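Local atomic coordinates of CRISPR system Cmr subunit Cmr1-1 (PDB entry 4W8Z), a protein that binds RNA and, with Cmr6, caps the elongated type III-B Cmr ribonucleoprotein complex, which serves CRISPR defence against viruses and other mobile genetic elements. Residues 55-58 against 59-62; 120-123 against 124-127; 152-156 against 157-161; 251-254 against 255-259; 302-305 against 306-310. One frame throughout, in Å; residues are numbered along the deposited sequence.

Contact 1: residues 55-58 against 59-62; sequences GDDA and QKLK
Asp57 lays its carboxylate against CB of Lys60, the two side chains meeting at a slant, with Asp57 OD2 3.3 Å from Lys60 CB. The same oxygen accepts the backbone N-H of Lys60, N to OD2 3.0 Å, in a nearly straight bond of 163° that arrives from above the carboxylate plane. This is the N-cap bond of the helix that follows. Aspartate suits the place because it is short enough to fold back on the first turn, where amides still lack carbonyl partners, and its negative charge should interact favourably with the helix dipole. CG stands anti to the backbone N (chi1 -161°), which swings the acid toward those amides. The ammonium group of Lys60 leads away on an extended chain, leaving NZ 5.7 Å from Asp57 OD1, a distant pairing of opposite charges. Regular helical bonding begins next: Lys62 N reaches Ala58 O at 3.2 Å, while the bond from Leu61 N to Asp57 O is weak. Gly55, at positive phi, ends helix 38-54, and the cap starts helix 58-69; Leu61 of the second helix is buried against Arg47, Ala50 and Phe54 of the first.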
loop_
_atom_site.group_PDB
_atom_site.type_symbol
_atom_site.label_atom_id
_atom_site.label_comp_id
_atom_site.label_asym_id
_atom_site.label_seq_id
_atom_site.Cartn_x
_atom_site.Cartn_y
_atom_site.Cartn_z
ATOM N N GLY A 55 -8.555 -1.173 18.558
ATOM C CA GLY A 55 -7.998 0.104 18.967
ATOM C C GLY A 55 -6.814 -0.001 19.909
ATOM O O GLY A 55 -5.736 -0.452 19.525
ATOM N N ASP A 56 -7.026 0.414 21.153
ATOM C CA ASP A 56 -5.981 0.411 22.172
ATOM C C ASP A 56 -5.442 -0.988 22.476
ATOM O O ASP A 56 -4.231 -1.186 22.582
ATOM C CB ASP A 56 -6.516 1.053 23.455
ATOM C CG ASP A 56 -7.937 0.616 23.779
ATOM O OD1 ASP A 56 -8.104 -0.379 24.517
ATOM O OD2 ASP A 56 -8.889 1.266 23.293
ATOM N N ASP A 57 -6.350 -1.951 22.608
ATOM C CA ASP A 57 -6.008 -3.316 23.012
ATOM C C ASP A 57 -5.094 -4.022 22.011
ATOM O O ASP A 57 -5.547 -4.884 21.255
ATOM C CB ASP A 57 -7.291 -4.130 23.203
ATOM C CG ASP A 57 -7.080 -5.374 24.048
ATOM O OD1 ASP A 57 -8.030 -5.777 24.751
ATOM O OD2 ASP A 57 -5.974 -5.952 24.014
ATOM N N ALA A 58 -3.809 -3.675 22.026
ATOM C CA ALA A 58 -2.846 -4.231 21.076
ATOM C C ALA A 58 -2.578 -5.715 21.322
ATOM O O ALA A 58 -2.182 -6.443 20.411
ATOM C CB ALA A 58 -1.540 -3.448 21.126
ATOM N N GLN A 59 -2.794 -6.155 22.556
ATOM C CA GLN A 59 -2.562 -7.546 22.922
ATOM C C GLN A 59 -3.558 -8.453 22.209
ATOM O O GLN A 59 -3.175 -9.438 21.574
ATOM C CB GLN A 59 -2.664 -7.718 24.440
ATOM C CG GLN A 59 -1.896 -8.900 25.005
ATOM C CD GLN A 59 -1.415 -8.639 26.421
ATOM O OE1 GLN A 59 -0.645 -7.708 26.663
ATOM N NE2 GLN A 59 -1.874 -9.454 27.366
ATOM N N LYS A 60 -4.836 -8.097 22.304
ATOM C CA LYS A 60 -5.914 -8.871 21.697
ATOM C C LYS A 60 -5.746 -8.969 20.183
ATOM O O LYS A 60 -6.087 -9.984 19.579
ATOM C CB LYS A 60 -7.272 -8.250 22.038
ATOM C CG LYS A 60 -8.471 -9.086 21.630
ATOM C CD LYS A 60 -9.766 -8.445 22.099
ATOM C CE LYS A 60 -10.972 -9.291 21.712
ATOM N NZ LYS A 60 -12.253 -8.687 22.177
ATOM N N LEU A 61 -5.216 -7.912 19.578
ATOM C CA LEU A 61 -4.957 -7.911 18.145
ATOM C C LEU A 61 -3.921 -8.971 17.781
ATOM O O LEU A 61 -4.104 -9.729 16.828
ATOM C CB LEU A 61 -4.480 -6.532 17.681
ATOM C CG LEU A 61 -4.255 -6.394 16.172
ATOM C CD1 LEU A 61 -5.574 -6.556 15.430
ATOM C CD2 LEU A 61 -3.589 -5.070 15.823
ATOM N N LYS A 62 -2.840 -9.024 18.553
ATOM C CA LYS A 62 -1.751 -9.954 18.282
ATOM C C LYS A 62 -2.163 -11.401 18.534
ATOM O O LYS A 62 -1.609 -12.321 17.936
ATOM C CB LYS A 62 -0.528 -9.610 19.131
ATOM C CG LYS A 62 0.774 -10.132 18.556
ATOM C CD LYS A 62 0.997 -9.557 17.172
ATOM C CE LYS A 62 2.385 -9.865 16.651
ATOM N NZ LYS A 62 2.712 -9.005 15.481
#

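Contact 2: residues 120-123 against 124-127; sequences YYPP and GSRF
With CG anti to its own carbonyl carbon (chi1 -73°), Tyr121 swings its ring toward Phe127, whose CG takes the same setting (chi1 -57°), and the two rings meet edge-to-face. The edge of Phe127 points at the tyrosine, CZ sitting over the centre of its face and 3.9 Å from Tyr121 CG; the planes stand 71° apart. Ser125 fills the place between this T-shaped pair and the bend in the chain. Its OG lies near the edge of the Tyr121 ring, 3.3 Å from Tyr121 CB, and donates to Pro122 O at 2.7 Å on a lone pair. Ser125 N grips the same carbonyl from 3.0 Å, so one oxygen receives two donors from one residue. Proline suits the second position, Pro123, because its ring restrains phi near the value the turn requires, while Gly124 accepts the positive phi that would jam a side chain against Pro123 O. Around the pair, Pro84 touches both rings, and Ile14 and Ser16 of strand 8-16 lie against Phe127. The result is a type II beta turn, Pro122 to Ser125, with proline and glycine at its two central positions, leading into strand 126-133 of the RAMP-family antiparallel sheet.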
loop_
_atom_site.group_PDB
_atom_site.type_symbol
_atom_site.label_atom_id
_atom_site.label_comp_id
_atom_site.label_asym_id
_atom_site.label_seq_id
_atom_site.Cartn_x
_atom_site.Cartn_y
_atom_site.Cartn_z
ATOM N N TYR A 120 12.790 -7.976 -13.351
ATOM C CA TYR A 120 11.643 -7.530 -12.571
ATOM C C TYR A 120 10.384 -8.174 -13.131
ATOM O O TYR A 120 10.450 -8.941 -14.093
ATOM C CB TYR A 120 11.525 -6.001 -12.588
ATOM C CG TYR A 120 11.043 -5.411 -13.903
ATOM C CD1 TYR A 120 11.767 -5.576 -15.075
ATOM C CD2 TYR A 120 9.874 -4.667 -13.963
ATOM C CE1 TYR A 120 11.327 -5.031 -16.272
ATOM C CE2 TYR A 120 9.435 -4.115 -15.149
ATOM C CZ TYR A 120 10.160 -4.301 -16.299
ATOM O OH TYR A 120 9.706 -3.749 -17.475
ATOM N N TYR A 121 9.240 -7.874 -12.529
ATOM C CA TYR A 121 7.964 -8.333 -13.060
ATOM C C TYR A 121 7.211 -7.159 -13.675
ATOM O O TYR A 121 6.681 -6.310 -12.955
ATOM C CB TYR A 121 7.119 -8.996 -11.971
ATOM C CG TYR A 121 7.605 -10.361 -11.535
ATOM C CD1 TYR A 121 7.455 -11.469 -12.362
ATOM C CD2 TYR A 121 8.198 -10.546 -10.292
ATOM C CE1 TYR A 121 7.890 -12.721 -11.964
ATOM C CE2 TYR A 121 8.636 -11.795 -9.887
ATOM C CZ TYR A 121 8.478 -12.876 -10.727
ATOM O OH TYR A 121 8.912 -14.116 -10.324
ATOM N N PRO A 122 7.172 -7.100 -15.013
ATOM C CA PRO A 122 6.537 -5.981 -15.719
ATOM C C PRO A 122 5.017 -6.059 -15.648
ATOM O O PRO A 122 4.491 -7.126 -15.321
ATOM C CB PRO A 122 7.035 -6.154 -17.156
ATOM C CG PRO A 122 7.249 -7.616 -17.287
ATOM C CD PRO A 122 7.743 -8.086 -15.947
ATOM N N PRO A 123 4.321 -4.939 -15.926
ATOM C CA PRO A 123 2.854 -4.936 -15.981
ATOM C C PRO A 123 2.318 -6.090 -16.825
ATOM O O PRO A 123 2.750 -6.267 -17.963
ATOM C CB PRO A 123 2.532 -3.588 -16.627
ATOM C CG PRO A 123 3.666 -2.711 -16.213
ATOM C CD PRO A 123 4.884 -3.594 -16.155
ATOM N N GLY A 124 1.399 -6.867 -16.264
ATOM C CA GLY A 124 0.880 -8.033 -16.951
ATOM C C GLY A 124 1.365 -9.319 -16.308
ATOM O O GLY A 124 0.864 -10.394 -16.615
ATOM N N SER A 125 2.351 -9.214 -15.424
ATOM C CA SER A 125 2.821 -10.372 -14.676
ATOM C C SER A 125 1.675 -10.934 -13.853
ATOM O O SER A 125 0.944 -10.179 -13.216
ATOM C CB SER A 125 3.990 -9.995 -13.766
ATOM O OG SER A 125 5.125 -9.580 -14.514
ATOM N N ARG A 126 1.504 -12.251 -13.864
ATOM C CA ARG A 126 0.397 -12.854 -13.131
ATOM C C ARG A 126 0.862 -13.782 -12.018
ATOM O O ARG A 126 1.919 -14.403 -12.114
ATOM C CB ARG A 126 -0.526 -13.603 -14.087
ATOM C CG ARG A 126 -1.314 -12.684 -14.996
ATOM C CD ARG A 126 -2.393 -13.428 -15.739
ATOM N NE ARG A 126 -3.118 -12.527 -16.628
ATOM C CZ ARG A 126 -4.153 -12.887 -17.379
ATOM N NH1 ARG A 126 -4.594 -14.138 -17.353
ATOM N NH2 ARG A 126 -4.747 -11.991 -18.156
ATOM N N PHE A 127 0.059 -13.856 -10.961
ATOM C CA PHE A 127 0.361 -14.674 -9.788
ATOM C C PHE A 127 -0.893 -15.415 -9.347
ATOM O O PHE A 127 -1.987 -14.848 -9.351
ATOM C CB PHE A 127 0.893 -13.812 -8.635
ATOM C CG PHE A 127 2.114 -13.004 -8.988
ATOM C CD1 PHE A 127 1.991 -11.798 -9.664
ATOM C CD2 PHE A 127 3.384 -13.445 -8.646
ATOM C CE1 PHE A 127 3.107 -11.055 -10.001
ATOM C CE2 PHE A 127 4.506 -12.702 -8.974
ATOM C CZ PHE A 127 4.364 -11.505 -9.652
#

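Contact 3: residues 152-156 against 157-161; sequences LGSVG and FRSRR
Phe157, next in the chain to Gly156, offers one face of its ring to Arg158: the arginine's CG sits 3.9 Å above the ring centre, and Phe157 CZ in turn lies over the middle of one face of the guanidinium. The phenyl end continues into apolar company on helix 106-113, touching Ile108 and Leu111, while the guanidinium is tied to Glu32 and Asp318 by salt bridges. Behind these groups the chain doubles back through a type II turn from Gly156 to Ser159, then a type I turn from Arg158 to Arg161 closed by Arg161 N to Arg158 O at 2.8 Å. Gly156, at phi 99°, has a backbone shape that a side chain would obstruct. Ser159 N gives Gly156 O only a weak bond; Ser159 OG also points at that oxygen, but the modelled separation is too short to be relied on. Across the loop, Ser154 OG donates to Ser159 O at 2.6 Å, from 49° above the carbonyl plane. Small serines let the two arms lie close. The chemistry thus divides the labour: the Ser154 hydroxyl ties the loop internally, whereas Arg158 carries its charge away from the loop to Glu32 and Asp318, which probably offset the cost of burying it.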
loop_
_atom_site.group_PDB
_atom_site.type_symbol
_atom_site.label_atom_id
_atom_site.label_comp_id
_atom_site.label_asym_id
_atom_site.label_seq_id
_atom_site.Cartn_x
_atom_site.Cartn_y
_atom_site.Cartn_z
ATOM N N LEU A 152 -6.186 -1.487 -1.769
ATOM C CA LEU A 152 -5.526 -0.317 -1.188
ATOM C C LEU A 152 -4.008 -0.464 -1.062
ATOM O O LEU A 152 -3.296 0.519 -0.840
ATOM C CB LEU A 152 -6.115 -0.018 0.191
ATOM C CG LEU A 152 -7.632 0.151 0.284
ATOM C CD1 LEU A 152 -8.074 -0.040 1.717
ATOM C CD2 LEU A 152 -8.066 1.510 -0.235
ATOM N N GLY A 153 -3.511 -1.687 -1.192
ATOM C CA GLY A 153 -2.101 -1.935 -0.981
ATOM C C GLY A 153 -1.328 -2.215 -2.252
ATOM O O GLY A 153 -1.697 -1.758 -3.333
ATOM N N SER A 154 -0.254 -2.983 -2.099
ATOM C CA SER A 154 0.683 -3.305 -3.165
ATOM C C SER A 154 1.804 -4.136 -2.558
ATOM O O SER A 154 1.873 -4.280 -1.338
ATOM C CB SER A 154 1.242 -2.042 -3.818
ATOM O OG SER A 154 1.708 -1.142 -2.831
ATOM N N VAL A 155 2.683 -4.685 -3.394
ATOM C CA VAL A 155 3.766 -5.534 -2.892
ATOM C C VAL A 155 5.123 -5.224 -3.530
ATOM O O VAL A 155 5.199 -4.735 -4.657
ATOM C CB VAL A 155 3.451 -7.028 -3.119
ATOM C CG1 VAL A 155 2.202 -7.439 -2.354
ATOM C CG2 VAL A 155 3.288 -7.314 -4.599
ATOM N N GLY A 156 6.193 -5.504 -2.794
ATOM C CA GLY A 156 7.536 -5.353 -3.318
ATOM C C GLY A 156 8.271 -4.079 -2.933
ATOM O O GLY A 156 7.769 -3.243 -2.176
ATOM N N PHE A 157 9.480 -3.936 -3.469
ATOM C CA PHE A 157 10.296 -2.754 -3.232
ATOM C C PHE A 157 9.625 -1.513 -3.822
ATOM O O PHE A 157 9.187 -1.528 -4.976
ATOM C CB PHE A 157 11.696 -2.950 -3.824
ATOM C CG PHE A 157 12.662 -1.848 -3.489
ATOM C CD1 PHE A 157 12.756 -1.361 -2.197
ATOM C CD2 PHE A 157 13.497 -1.315 -4.465
ATOM C CE1 PHE A 157 13.654 -0.349 -1.881
ATOM C CE2 PHE A 157 14.395 -0.300 -4.156
ATOM C CZ PHE A 157 14.471 0.182 -2.860
ATOM N N ARG A 158 9.542 -0.456 -3.013
ATOM C CA ARG A 158 8.975 0.838 -3.414
ATOM C C ARG A 158 7.470 0.795 -3.694
ATOM O O ARG A 158 6.940 1.650 -4.404
ATOM C CB ARG A 158 9.719 1.388 -4.638
ATOM C CG ARG A 158 11.066 1.990 -4.311
ATOM C CD ARG A 158 10.900 3.261 -3.488
ATOM N NE ARG A 158 12.175 3.716 -2.951
ATOM C CZ ARG A 158 12.617 3.431 -1.730
ATOM N NH1 ARG A 158 11.875 2.701 -0.908
ATOM N NH2 ARG A 158 13.800 3.879 -1.328
ATOM N N SER A 159 6.779 -0.175 -3.106
ATOM C CA SER A 159 5.343 -0.343 -3.336
ATOM C C SER A 159 4.487 0.772 -2.714
ATOM O O SER A 159 3.322 0.935 -3.077
ATOM C CB SER A 159 4.886 -1.710 -2.820
ATOM O OG SER A 159 5.710 -2.145 -1.751
ATOM N N ARG A 160 5.059 1.540 -1.790
ATOM C CA ARG A 160 4.384 2.728 -1.269
ATOM C C ARG A 160 4.520 3.895 -2.239
ATOM O O ARG A 160 3.897 4.945 -2.060
ATOM C CB ARG A 160 4.941 3.119 0.098
ATOM C CG ARG A 160 4.567 2.155 1.211
ATOM C CD ARG A 160 5.275 2.511 2.502
ATOM N NE ARG A 160 6.721 2.454 2.337
ATOM C CZ ARG A 160 7.600 2.902 3.228
ATOM N NH1 ARG A 160 7.188 3.459 4.361
ATOM N NH2 ARG A 160 8.896 2.799 2.979
ATOM N N ARG A 161 5.332 3.703 -3.272
ATOM C CA ARG A 161 5.555 4.742 -4.266
ATOM C C ARG A 161 5.221 4.283 -5.681
ATOM O O ARG A 161 5.916 4.641 -6.633
ATOM C CB ARG A 161 7.005 5.222 -4.231
ATOM C CG ARG A 161 7.430 5.934 -2.966
ATOM C CD ARG A 161 8.740 6.648 -3.227
ATOM N NE ARG A 161 9.372 7.158 -2.017
ATOM C CZ ARG A 161 10.448 7.941 -2.020
ATOM N NH1 ARG A 161 10.998 8.307 -3.175
ATOM N NH2 ARG A 161 10.969 8.362 -0.873
#

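Contact 4: residues 251-254 against 255-259; sequences YLRR and RIKKY
Tyr251 to Tyr259 form unbroken helix, in which Arg255 N, Ile256 N and Lys258 N bond to Tyr251 O, Leu252 O and Arg254 O, while Lys257 N to Arg253 O is weak. Four residues apart, side chains share a flank. Tyr251 OH rests over one face of the Arg255 guanidinium, 3.3 Å above it and toward its rim; ring and guanidinium planes lie 53° apart. The hydroxyl and the guanidinium are not hydrogen-bonded to each other. Instead the hydroxyl is engaged by Asn324 and Leu322 N, and Arg255 NH2 by Asn320 O and Glu310. CG anti to the backbone N (chi1 177° in Tyr251, -170° in Arg255) lets both chains run along that flank. On another flank Leu252 CG meets Ile256 CD1 at 4.0 Å, branched aliphatics suiting a plain apolar contact. Arg253 and Lys257 run side by side, their basic ends close, with Lys257 NZ at the guanidinium edge; the exact separation is uncertain at this resolution. Glu250 forms salt bridges with Arg253 and Arg254, which probably moderates the positive charge here. Chemically, then, the helix shows a buried tyrosine-arginine pair held by polar partners from outside the helix and an exposed flank rich in basic side chains.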
loop_
_atom_site.group_PDB
_atom_site.type_symbol
_atom_site.label_atom_id
_atom_site.label_comp_id
_atom_site.label_asym_id
_atom_site.label_seq_id
_atom_site.Cartn_x
_atom_site.Cartn_y
_atom_site.Cartn_z
ATOM N N TYR A 251 7.834 18.340 -4.797
ATOM C CA TYR A 251 7.718 18.058 -3.368
ATOM C C TYR A 251 9.097 17.883 -2.744
ATOM O O TYR A 251 9.402 18.468 -1.707
ATOM C CB TYR A 251 6.869 16.807 -3.160
ATOM C CG TYR A 251 6.708 16.340 -1.729
ATOM C CD1 TYR A 251 5.940 17.055 -0.820
ATOM C CD2 TYR A 251 7.290 15.152 -1.300
ATOM C CE1 TYR A 251 5.774 16.612 0.480
ATOM C CE2 TYR A 251 7.127 14.703 -0.003
ATOM C CZ TYR A 251 6.370 15.436 0.880
ATOM O OH TYR A 251 6.207 14.984 2.167
ATOM N N LEU A 252 9.931 17.086 -3.401
ATOM C CA LEU A 252 11.292 16.838 -2.942
ATOM C C LEU A 252 12.160 18.089 -3.046
ATOM O O LEU A 252 13.025 18.322 -2.204
ATOM C CB LEU A 252 11.916 15.695 -3.745
ATOM C CG LEU A 252 13.373 15.324 -3.474
ATOM C CD1 LEU A 252 13.537 14.770 -2.067
ATOM C CD2 LEU A 252 13.857 14.327 -4.515
ATOM N N ARG A 253 11.933 18.894 -4.079
ATOM C CA ARG A 253 12.727 20.104 -4.279
ATOM C C ARG A 253 12.564 21.071 -3.108
ATOM O O ARG A 253 13.547 21.572 -2.563
ATOM C CB ARG A 253 12.341 20.793 -5.588
ATOM C CG ARG A 253 13.313 21.882 -6.008
ATOM C CD ARG A 253 12.809 22.670 -7.205
ATOM N NE ARG A 253 11.583 23.405 -6.910
ATOM C CZ ARG A 253 11.542 24.540 -6.219
ATOM N NH1 ARG A 253 12.661 25.065 -5.739
ATOM N NH2 ARG A 253 10.381 25.147 -6.000
ATOM N N ARG A 254 11.317 21.314 -2.714
ATOM C CA ARG A 254 11.030 22.201 -1.592
ATOM C C ARG A 254 11.443 21.568 -0.265
ATOM O O ARG A 254 11.816 22.263 0.681
ATOM C CB ARG A 254 9.545 22.561 -1.563
ATOM C CG ARG A 254 9.072 23.272 -2.803
ATOM C CD ARG A 254 7.661 23.780 -2.632
ATOM N NE ARG A 254 7.124 24.295 -3.886
ATOM C CZ ARG A 254 5.898 24.781 -4.033
ATOM N NH1 ARG A 254 5.068 24.826 -2.998
ATOM N NH2 ARG A 254 5.501 25.224 -5.218
ATOM N N ARG A 255 11.366 20.245 -0.207
ATOM C CA ARG A 255 11.735 19.501 0.987
ATOM C C ARG A 255 13.213 19.693 1.308
ATOM O O ARG A 255 13.579 19.975 2.448
ATOM C CB ARG A 255 11.416 18.020 0.798
ATOM C CG ARG A 255 11.535 17.194 2.048
ATOM C CD ARG A 255 11.148 15.760 1.769
ATOM N NE ARG A 255 10.204 15.264 2.761
ATOM C CZ ARG A 255 9.681 14.047 2.742
ATOM N NH1 ARG A 255 10.014 13.200 1.776
ATOM N NH2 ARG A 255 8.828 13.680 3.686
ATOM N N ILE A 256 14.052 19.545 0.285
ATOM C CA ILE A 256 15.491 19.753 0.408
ATOM C C ILE A 256 15.809 21.155 0.929
ATOM O O ILE A 256 16.573 21.313 1.879
ATOM C CB ILE A 256 16.203 19.534 -0.946
ATOM C CG1 ILE A 256 16.054 18.080 -1.395
ATOM C CG2 ILE A 256 17.669 19.900 -0.845
ATOM C CD1 ILE A 256 16.449 17.845 -2.832
ATOM N N LYS A 257 15.213 22.169 0.309
ATOM C CA LYS A 257 15.432 23.545 0.727
ATOM C C LYS A 257 14.966 23.765 2.165
ATOM O O LYS A 257 15.627 24.453 2.944
ATOM C CB LYS A 257 14.713 24.517 -0.214
ATOM C CG LYS A 257 15.391 24.713 -1.561
ATOM C CD LYS A 257 15.529 26.193 -1.875
ATOM C CE LYS A 257 14.213 26.804 -2.331
ATOM N NZ LYS A 257 14.100 26.795 -3.820
ATOM N N LYS A 258 13.833 23.163 2.510
ATOM C CA LYS A 258 13.237 23.342 3.828
ATOM C C LYS A 258 14.138 22.804 4.933
ATOM O O LYS A 258 14.343 23.457 5.957
ATOM C CB LYS A 258 11.866 22.662 3.894
ATOM C CG LYS A 258 11.148 22.841 5.221
ATOM C CD LYS A 258 9.674 22.499 5.112
ATOM C CE LYS A 258 9.377 21.081 5.549
ATOM N NZ LYS A 258 7.904 20.834 5.607
ATOM N N TYR A 259 14.686 21.615 4.721
ATOM C CA TYR A 259 15.447 20.966 5.775
ATOM C C TYR A 259 16.892 21.421 5.814
ATOM O O TYR A 259 17.573 21.229 6.821
ATOM C CB TYR A 259 15.349 19.450 5.631
ATOM C CG TYR A 259 14.102 18.936 6.294
ATOM C CD1 TYR A 259 14.043 18.809 7.671
ATOM C CD2 TYR A 259 12.972 18.622 5.554
ATOM C CE1 TYR A 259 12.908 18.364 8.296
ATOM C CE2 TYR A 259 11.824 18.173 6.172
ATOM C CZ TYR A 259 11.800 18.048 7.545
ATOM O OH TYR A 259 10.669 17.605 8.180
#

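Contact 5: residues 302-305 against 306-310; sequences FFQS and TFHPE
The chain runs extended through Gln304, bends at Ser305 and is extended again from Thr306 to His308, so Gln304 and His308 face each other across the bend. Their side chains cross at about a right angle, and the amide plane is turned 60° from the imidazole. Gln304 CG lies at the ring edge, in its plane, 3.7 Å from His308 NE2, and the amide end comes up to the same nitrogen. CG sits between the backbone N and the carbonyl carbon (chi1 76°), which, with a further bend at chi2, curls glutamine over the bend; a long, flexible chain can make this reach. One face of the imidazole is covered near its rim by Thr306 CG2, 3.8 Å above the plane, so threonine serves the ring with its methyl. Its OG1 bonds elsewhere, to Ser219 O, just as Ser305 OG bonds to Pro218 O; hydroxyl residues thus tie the bend to the carbonyls of Pro218 and Ser219. Next along the chain, Phe307 lays a ring face against Pro309 N. Taken together this is an irregular, mostly surface loop, leaving the end of strand 294-302 in the antiparallel sheet of the Cmr1-like C-terminal family region.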
loop_
_atom_site.group_PDB
_atom_site.type_symbol
_atom_site.label_atom_id
_atom_site.label_comp_id
_atom_site.label_asym_id
_atom_site.label_seq_id
_atom_site.Cartn_x
_atom_site.Cartn_y
_atom_site.Cartn_z
ATOM N N PHE A 302 -2.574 7.410 6.343
ATOM C CA PHE A 302 -2.843 6.716 7.608
ATOM C C PHE A 302 -2.677 7.602 8.841
ATOM O O PHE A 302 -1.579 8.076 9.119
ATOM C CB PHE A 302 -1.919 5.505 7.759
ATOM C CG PHE A 302 -2.129 4.444 6.728
ATOM C CD1 PHE A 302 -3.193 3.565 6.830
ATOM C CD2 PHE A 302 -1.252 4.312 5.662
ATOM C CE1 PHE A 302 -3.388 2.582 5.885
ATOM C CE2 PHE A 302 -1.438 3.328 4.714
ATOM C CZ PHE A 302 -2.507 2.460 4.823
ATOM N N PHE A 303 -3.749 7.792 9.604
ATOM C CA PHE A 303 -3.679 8.628 10.801
ATOM C C PHE A 303 -3.701 7.779 12.069
ATOM O O PHE A 303 -4.645 7.024 12.288
ATOM C CB PHE A 303 -4.832 9.638 10.822
ATOM C CG PHE A 303 -4.939 10.470 9.568
ATOM C CD1 PHE A 303 -3.972 11.415 9.264
ATOM C CD2 PHE A 303 -6.011 10.314 8.700
ATOM C CE1 PHE A 303 -4.064 12.181 8.119
ATOM C CE2 PHE A 303 -6.109 11.080 7.552
ATOM C CZ PHE A 303 -5.134 12.014 7.263
ATOM N N GLN A 304 -2.659 7.891 12.892
ATOM C CA GLN A 304 -2.619 7.186 14.173
ATOM C C GLN A 304 -1.931 8.010 15.265
ATOM O O GLN A 304 -1.572 9.165 15.042
ATOM C CB GLN A 304 -1.921 5.830 14.026
ATOM C CG GLN A 304 -0.405 5.900 13.928
ATOM C CD GLN A 304 0.098 5.640 12.528
ATOM O OE1 GLN A 304 -0.056 6.474 11.636
ATOM N NE2 GLN A 304 0.709 4.477 12.326
ATOM N N SER A 305 -1.745 7.407 16.437
ATOM C CA SER A 305 -1.192 8.110 17.595
ATOM C C SER A 305 0.333 8.185 17.603
ATOM O O SER A 305 0.903 9.199 18.006
ATOM C CB SER A 305 -1.664 7.444 18.888
ATOM O OG SER A 305 -3.072 7.505 19.002
ATOM N N THR A 306 0.986 7.105 17.180
ATOM C CA THR A 306 2.445 7.054 17.129
ATOM C C THR A 306 3.013 8.142 16.221
ATOM O O THR A 306 2.552 8.325 15.095
ATOM C CB THR A 306 2.950 5.674 16.639
ATOM O OG1 THR A 306 2.726 4.691 17.658
ATOM C CG2 THR A 306 4.438 5.719 16.312
ATOM N N PHE A 307 4.002 8.872 16.727
ATOM C CA PHE A 307 4.690 9.884 15.936
ATOM C C PHE A 307 5.696 9.235 14.990
ATOM O O PHE A 307 6.499 8.396 15.403
ATOM C CB PHE A 307 5.386 10.897 16.852
ATOM C CG PHE A 307 6.434 11.730 16.163
ATOM C CD1 PHE A 307 6.083 12.658 15.197
ATOM C CD2 PHE A 307 7.773 11.595 16.498
ATOM C CE1 PHE A 307 7.049 13.429 14.569
ATOM C CE2 PHE A 307 8.742 12.362 15.873
ATOM C CZ PHE A 307 8.378 13.279 14.909
ATOM N N HIS A 308 5.632 9.613 13.717
ATOM C CA HIS A 308 6.592 9.145 12.724
ATOM C C HIS A 308 7.407 10.325 12.220
ATOM O O HIS A 308 6.860 11.237 11.597
ATOM C CB HIS A 308 5.891 8.452 11.554
ATOM C CG HIS A 308 4.796 7.522 11.971
ATOM N ND1 HIS A 308 4.983 6.163 12.111
ATOM C CD2 HIS A 308 3.499 7.757 12.278
ATOM C CE1 HIS A 308 3.848 5.601 12.488
ATOM N NE2 HIS A 308 2.932 6.547 12.598
ATOM N N PRO A 309 8.721 10.312 12.484
ATOM C CA PRO A 309 9.575 11.437 12.097
ATOM C C PRO A 309 9.604 11.656 10.584
ATOM O O PRO A 309 9.540 10.693 9.818
ATOM C CB PRO A 309 10.957 11.022 12.618
ATOM C CG PRO A 309 10.901 9.531 12.689
ATOM C CD PRO A 309 9.494 9.210 13.085
ATOM N N GLU A 310 9.673 12.917 10.164
ATOM C CA GLU A 310 9.909 13.224 8.763
ATOM C C GLU A 310 11.408 13.139 8.526
ATOM O O GLU A 310 11.869 13.108 7.393
ATOM C CB GLU A 310 9.372 14.609 8.384
ATOM C CG GLU A 310 9.443 14.911 6.884
ATOM C CD GLU A 310 8.756 16.208 6.504
ATOM O OE1 GLU A 310 8.583 16.460 5.291
ATOM O OE2 GLU A 310 8.397 16.980 7.418
#

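In the fold
All five contacts are local and follow one another along the chain. Contacts 1, 2 and 3 belong to the N-terminal RAMP-like part of the chain, contacts 4 and 5 to the Cmr1-like C-terminal part. Contact 3 lies deepest, about 5 Å from the chain centre, and its nearest atoms come within about 6 Å of both contacts 4 and 5 and about 7 Å of contact 2. Contacts 1 and 2 sit on opposite sides of that centre, their own centres about 36 Å apart. Contacts 4 and 5 alone touch: Glu310 links them through Arg255 NH2 to OE1 at 3.2 Å, a salt bridge, and a probable hydrogen bond between OE2 and Tyr259 OH. The apo chain contains no bound RNA to which the contacts could be referred.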